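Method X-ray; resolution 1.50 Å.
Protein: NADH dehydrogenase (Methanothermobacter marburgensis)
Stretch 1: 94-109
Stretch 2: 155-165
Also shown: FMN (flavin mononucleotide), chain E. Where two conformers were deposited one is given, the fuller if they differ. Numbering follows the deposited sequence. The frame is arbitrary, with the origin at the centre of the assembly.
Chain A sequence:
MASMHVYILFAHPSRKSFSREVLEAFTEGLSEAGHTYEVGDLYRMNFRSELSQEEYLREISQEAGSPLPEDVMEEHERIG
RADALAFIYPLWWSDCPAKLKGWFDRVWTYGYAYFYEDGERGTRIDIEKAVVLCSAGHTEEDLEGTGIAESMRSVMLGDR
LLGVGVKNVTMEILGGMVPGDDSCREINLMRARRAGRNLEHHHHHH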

# COMPACT_ATOMS: atom_id res chain seq x y z
N SER A 94 6.62 2.84 -3.21
CA SER A 94 5.72 3.88 -3.69
C SER A 94 4.38 3.97 -2.98
O SER A 94 3.44 4.55 -3.51
CB SER A 94 5.54 3.78 -5.21
OG SER A 94 6.80 3.95 -5.86
N ASP A 95 4.29 3.42 -1.77
CA ASP A 95 3.12 3.62 -0.92
C ASP A 95 3.58 3.49 0.53
O ASP A 95 4.76 3.29 0.80
CB ASP A 95 2.01 2.63 -1.30
CG ASP A 95 0.64 2.98 -0.69
OD1 ASP A 95 0.47 4.04 -0.06
OD2 ASP A 95 -0.29 2.16 -0.86
N CYS A 96 2.65 3.61 1.47
CA CYS A 96 3.06 3.51 2.85
C CYS A 96 3.44 2.08 3.26
O CYS A 96 3.17 1.10 2.55
CB CYS A 96 1.99 4.11 3.77
SG CYS A 96 0.44 3.31 3.57
N PRO A 97 4.16 1.96 4.39
CA PRO A 97 4.49 0.63 4.91
C PRO A 97 3.23 -0.18 5.09
O PRO A 97 2.16 0.39 5.34
CB PRO A 97 5.09 0.95 6.28
CG PRO A 97 5.78 2.25 6.06
CD PRO A 97 4.82 3.02 5.18
N ALA A 98 3.34 -1.49 4.94
CA ALA A 98 2.20 -2.39 5.11
C ALA A 98 1.46 -2.13 6.42
O ALA A 98 0.23 -2.24 6.46
CB ALA A 98 2.66 -3.84 5.05
N LYS A 99 2.20 -1.80 7.47
CA LYS A 99 1.60 -1.53 8.78
C LYS A 99 0.57 -0.39 8.71
O LYS A 99 -0.52 -0.50 9.28
CB LYS A 99 2.67 -1.19 9.83
CG LYS A 99 2.09 -0.76 11.16
CD LYS A 99 1.57 -1.94 11.97
CE LYS A 99 2.70 -2.64 12.72
NZ LYS A 99 2.28 -3.97 13.28
N LEU A 100 0.90 0.67 7.97
CA LEU A 100 -0.03 1.79 7.84
C LEU A 100 -1.14 1.47 6.84
O LEU A 100 -2.28 1.88 7.02
CB LEU A 100 0.71 3.08 7.44
CG LEU A 100 -0.12 4.35 7.27
CD1 LEU A 100 -0.91 4.65 8.54
CD2 LEU A 100 0.79 5.51 6.89
N LYS A 101 -0.80 0.74 5.77
CA LYS A 101 -1.81 0.34 4.80
C LYS A 101 -2.89 -0.45 5.51
O LYS A 101 -4.08 -0.27 5.24
CB LYS A 101 -1.20 -0.51 3.67
CG LYS A 101 -2.22 -1.03 2.65
CD LYS A 101 -3.11 0.10 2.11
CE LYS A 101 -3.85 -0.29 0.84
NZ LYS A 101 -4.75 -1.46 1.05
N GLY A 102 -2.47 -1.32 6.43
CA GLY A 102 -3.41 -2.15 7.16
C GLY A 102 -4.27 -1.35 8.11
O GLY A 102 -5.41 -1.73 8.39
N TRP A 103 -3.73 -0.23 8.60
CA TRP A 103 -4.50 0.69 9.41
C TRP A 103 -5.68 1.22 8.59
O TRP A 103 -6.81 1.23 9.06
CB TRP A 103 -3.62 1.82 9.92
CG TRP A 103 -4.26 2.74 10.91
CD1 TRP A 103 -4.24 2.62 12.27
CD2 TRP A 103 -5.00 3.95 10.63
NE1 TRP A 103 -4.92 3.66 12.85
CE2 TRP A 103 -5.39 4.49 11.87
CE3 TRP A 103 -5.35 4.62 9.45
CZ2 TRP A 103 -6.13 5.68 11.97
CZ3 TRP A 103 -6.09 5.80 9.55
CH2 TRP A 103 -6.47 6.31 10.80
N PHE A 104 -5.43 1.65 7.35
CA PHE A 104 -6.54 2.08 6.50
C PHE A 104 -7.53 0.93 6.27
O PHE A 104 -8.75 1.12 6.43
CB PHE A 104 -6.03 2.63 5.15
CG PHE A 104 -5.32 3.95 5.27
CD1 PHE A 104 -6.02 5.11 5.59
CD2 PHE A 104 -3.95 4.05 5.05
CE1 PHE A 104 -5.36 6.33 5.71
CE2 PHE A 104 -3.29 5.27 5.16
CZ PHE A 104 -4.00 6.41 5.48
N ASP A 105 -7.02 -0.25 5.91
CA ASP A 105 -7.89 -1.40 5.62
C ASP A 105 -8.84 -1.69 6.77
O ASP A 105 -10.02 -1.98 6.57
CB ASP A 105 -7.07 -2.67 5.35
CG ASP A 105 -6.18 -2.58 4.12
OD1 ASP A 105 -6.38 -1.68 3.28
OD2 ASP A 105 -5.26 -3.44 4.00
N ARG A 106 -8.31 -1.60 7.99
CA ARG A 106 -9.04 -2.01 9.19
C ARG A 106 -9.81 -0.88 9.89
O ARG A 106 -10.82 -1.13 10.56
CB ARG A 106 -8.08 -2.67 10.19
CG ARG A 106 -7.41 -3.94 9.66
CD ARG A 106 -6.71 -4.70 10.78
NE ARG A 106 -7.66 -5.07 11.82
CZ ARG A 106 -7.56 -4.74 13.11
NH1 ARG A 106 -6.52 -4.06 13.55
NH2 ARG A 106 -8.52 -5.12 13.95
N VAL A 107 -9.32 0.35 9.75
CA VAL A 107 -9.88 1.45 10.53
C VAL A 107 -10.89 2.25 9.72
O VAL A 107 -11.85 2.78 10.27
CB VAL A 107 -8.75 2.34 11.13
CG1 VAL A 107 -9.33 3.53 11.92
CG2 VAL A 107 -7.85 1.49 12.04
N TRP A 108 -10.72 2.30 8.40
CA TRP A 108 -11.68 3.01 7.56
C TRP A 108 -12.88 2.10 7.28
O TRP A 108 -13.03 1.56 6.17
CB TRP A 108 -11.02 3.43 6.24
CG TRP A 108 -10.27 4.78 6.19
CD1 TRP A 108 -9.74 5.34 5.07
CD2 TRP A 108 -9.99 5.71 7.27
NE1 TRP A 108 -9.15 6.54 5.36
CE2 TRP A 108 -9.28 6.80 6.70
CE3 TRP A 108 -10.25 5.74 8.64
CZ2 TRP A 108 -8.85 7.89 7.45
CZ3 TRP A 108 -9.81 6.83 9.39
CH2 TRP A 108 -9.12 7.89 8.79
N THR A 109 -13.75 1.94 8.27
CA THR A 109 -14.81 0.93 8.22
C THR A 109 -16.12 1.44 7.64
O THR A 109 -16.40 2.64 7.67
CB THR A 109 -15.08 0.34 9.63
OG1 THR A 109 -15.32 1.41 10.55
CG2 THR A 109 -13.87 -0.43 10.09
N1 FMN E . 12.41 5.41 -1.66
C2 FMN E . 11.71 5.89 -2.75
O2 FMN E . 11.93 7.02 -3.17
N3 FMN E . 10.76 5.11 -3.37
C4 FMN E . 10.50 3.84 -2.91
O4 FMN E . 9.64 3.17 -3.47
C4A FMN E . 11.20 3.34 -1.81
N5 FMN E . 10.97 2.06 -1.34
C5A FMN E . 11.66 1.59 -0.24
C6 FMN E . 11.41 0.31 0.24
C7 FMN E . 12.11 -0.18 1.34
C7M FMN E . 11.82 -1.55 1.87
C8 FMN E . 13.07 0.62 1.96
C8M FMN E . 13.83 0.10 3.15
C9 FMN E . 13.32 1.90 1.47
C9A FMN E . 12.62 2.39 0.37
N10 FMN E . 12.87 3.66 -0.12
C10 FMN E . 12.16 4.14 -1.20
C1' FMN E . 13.86 4.56 0.54
C2' FMN E . 13.16 5.08 1.80
O2' FMN E . 12.07 5.92 1.50
C3' FMN E . 14.16 5.72 2.75
O3' FMN E . 14.94 4.66 3.29
C4' FMN E . 13.44 6.45 3.88
O4' FMN E . 12.75 7.59 3.41
C5' FMN E . 14.41 6.88 4.97
O5' FMN E . 13.62 7.27 6.07
P FMN E . 13.69 6.38 7.41
O1P FMN E . 15.08 6.53 7.98
O2P FMN E . 12.67 6.89 8.40
O3P FMN E . 13.44 4.94 7.05
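Stretch 2 (155-165) VMLGDRLLGVG

How does the second stretch run relative to the first? It begins as a helix, with a wider pi-type turn in which Arg-160 N bonds to Val-155 O at 3.0 Å, and it finishes in a type I turn from Leu-162 to Gly-165. Its axis makes an angle of 30° with that of helix 98-107, both running the same way, and the axes come no closer than 12.1 Å, and side chains, chiefly those of Arg-160, Phe-104 and Trp-108, occupy the space between. Judged by CA atoms, Asp-95 pairs with Met-156, Phe-104 with Arg-160 and Trp-108 with Val-164.

What does Arg-160, the residue with the most covered surface, do? Its side chain reaches back along the first stretch to Asp-95, just ahead of the helix. There it forms a two-pronged salt bridge, Arg-160 NH1 to Asp-95 OD1 at 2.9 Å and Arg-160 NH2 to Asp-95 OD2 at 2.8 Å, with the carboxylate at the edge of the guanidinium. Lys-101 CD lies over one guanidinium face, while Lys-101 NZ is paired with Asp-105 OD1 at 2.8 Å.

What supports the arginine on its way? Arg-160 CD sits over the face of the Phe-104 ring, 3.8 Å from its centroid, in a CH-pi contact. Met-156 takes the ring's edge, its CE 3.4 Å from Phe-104 CZ, and the same CE lies 4.4 Å from Leu-100 CD2.

How is the far end held? Trp-108, the first residue to leave helical geometry, points toward the second stretch and donates from NE1 to Arg-160 O at 2.8 Å. Its indole also packs against apolar side chains: Val-164 CG1 lies 3.7 Å from Trp-108 CD1, and Leu-161 CD2 is 4.4 Å from Trp-108 CZ2. Arg-160 thus engages both ends of the contact, by its guanidinium and by its carbonyl.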

# COMPACT_ATOMS: atom_id res chain seq x y z
N VAL A 155 -3.86 8.59 -4.48
CA VAL A 155 -4.17 7.49 -3.58
C VAL A 155 -4.34 7.96 -2.13
O VAL A 155 -5.37 7.72 -1.50
CB VAL A 155 -3.08 6.41 -3.68
CG1 VAL A 155 -3.28 5.32 -2.62
CG2 VAL A 155 -3.10 5.79 -5.08
N MET A 156 -3.32 8.63 -1.60
CA MET A 156 -3.32 9.00 -0.20
C MET A 156 -4.20 10.22 0.06
O MET A 156 -5.09 10.19 0.91
CB MET A 156 -1.88 9.25 0.26
CG MET A 156 -1.71 9.36 1.73
SD MET A 156 -1.91 7.77 2.55
CE MET A 156 -1.39 8.26 4.19
N LEU A 157 -3.96 11.30 -0.68
CA LEU A 157 -4.73 12.52 -0.47
C LEU A 157 -6.14 12.37 -1.01
O LEU A 157 -7.11 12.72 -0.34
CB LEU A 157 -4.03 13.73 -1.11
CG LEU A 157 -2.62 14.01 -0.60
CD1 LEU A 157 -2.05 15.29 -1.19
CD2 LEU A 157 -2.62 14.08 0.92
N GLY A 158 -6.26 11.84 -2.23
CA GLY A 158 -7.56 11.71 -2.86
C GLY A 158 -8.47 10.69 -2.22
O GLY A 158 -9.46 11.04 -1.58
N ASP A 159 -8.15 9.41 -2.40
CA ASP A 159 -9.03 8.34 -1.95
C ASP A 159 -9.06 8.18 -0.44
O ASP A 159 -10.12 8.10 0.18
CB ASP A 159 -8.63 7.02 -2.61
CG ASP A 159 -9.60 5.89 -2.31
OD1 ASP A 159 -10.83 6.13 -2.38
OD2 ASP A 159 -9.15 4.77 -2.03
N ARG A 160 -7.88 8.12 0.17
CA ARG A 160 -7.80 7.74 1.58
C ARG A 160 -8.11 8.87 2.56
O ARG A 160 -8.41 8.62 3.72
CB ARG A 160 -6.44 7.13 1.90
CG ARG A 160 -6.21 5.77 1.29
CD ARG A 160 -4.80 5.29 1.54
NE ARG A 160 -4.46 4.18 0.65
CZ ARG A 160 -3.22 3.73 0.44
NH1 ARG A 160 -2.19 4.27 1.08
NH2 ARG A 160 -3.02 2.73 -0.40
N LEU A 161 -8.06 10.12 2.10
CA LEU A 161 -8.27 11.24 3.02
C LEU A 161 -9.44 12.12 2.60
O LEU A 161 -10.48 12.13 3.26
CB LEU A 161 -6.97 12.03 3.21
CG LEU A 161 -5.90 11.21 3.95
CD1 LEU A 161 -4.54 11.89 3.93
CD2 LEU A 161 -6.33 10.91 5.40
N LEU A 162 -9.30 12.85 1.49
CA LEU A 162 -10.43 13.61 0.98
C LEU A 162 -11.63 12.69 0.73
O LEU A 162 -12.78 13.08 0.94
CB LEU A 162 -10.06 14.38 -0.29
CG LEU A 162 -9.06 15.54 -0.16
CD1 LEU A 162 -8.56 16.01 -1.53
CD2 LEU A 162 -9.65 16.71 0.62
N GLY A 163 -11.35 11.46 0.30
CA GLY A 163 -12.40 10.51 -0.06
C GLY A 163 -13.23 10.01 1.11
O GLY A 163 -14.30 9.42 0.91
N VAL A 164 -12.74 10.22 2.33
CA VAL A 164 -13.47 9.79 3.52
C VAL A 164 -13.95 10.98 4.35
O VAL A 164 -14.40 10.82 5.48
CB VAL A 164 -12.64 8.81 4.39
CG1 VAL A 164 -12.21 7.61 3.57
CG2 VAL A 164 -11.43 9.50 5.00
N GLY A 165 -13.84 12.17 3.78
CA GLY A 165 -14.42 13.35 4.40
C GLY A 165 -13.47 14.36 5.03
O GLY A 165 -13.92 15.40 5.50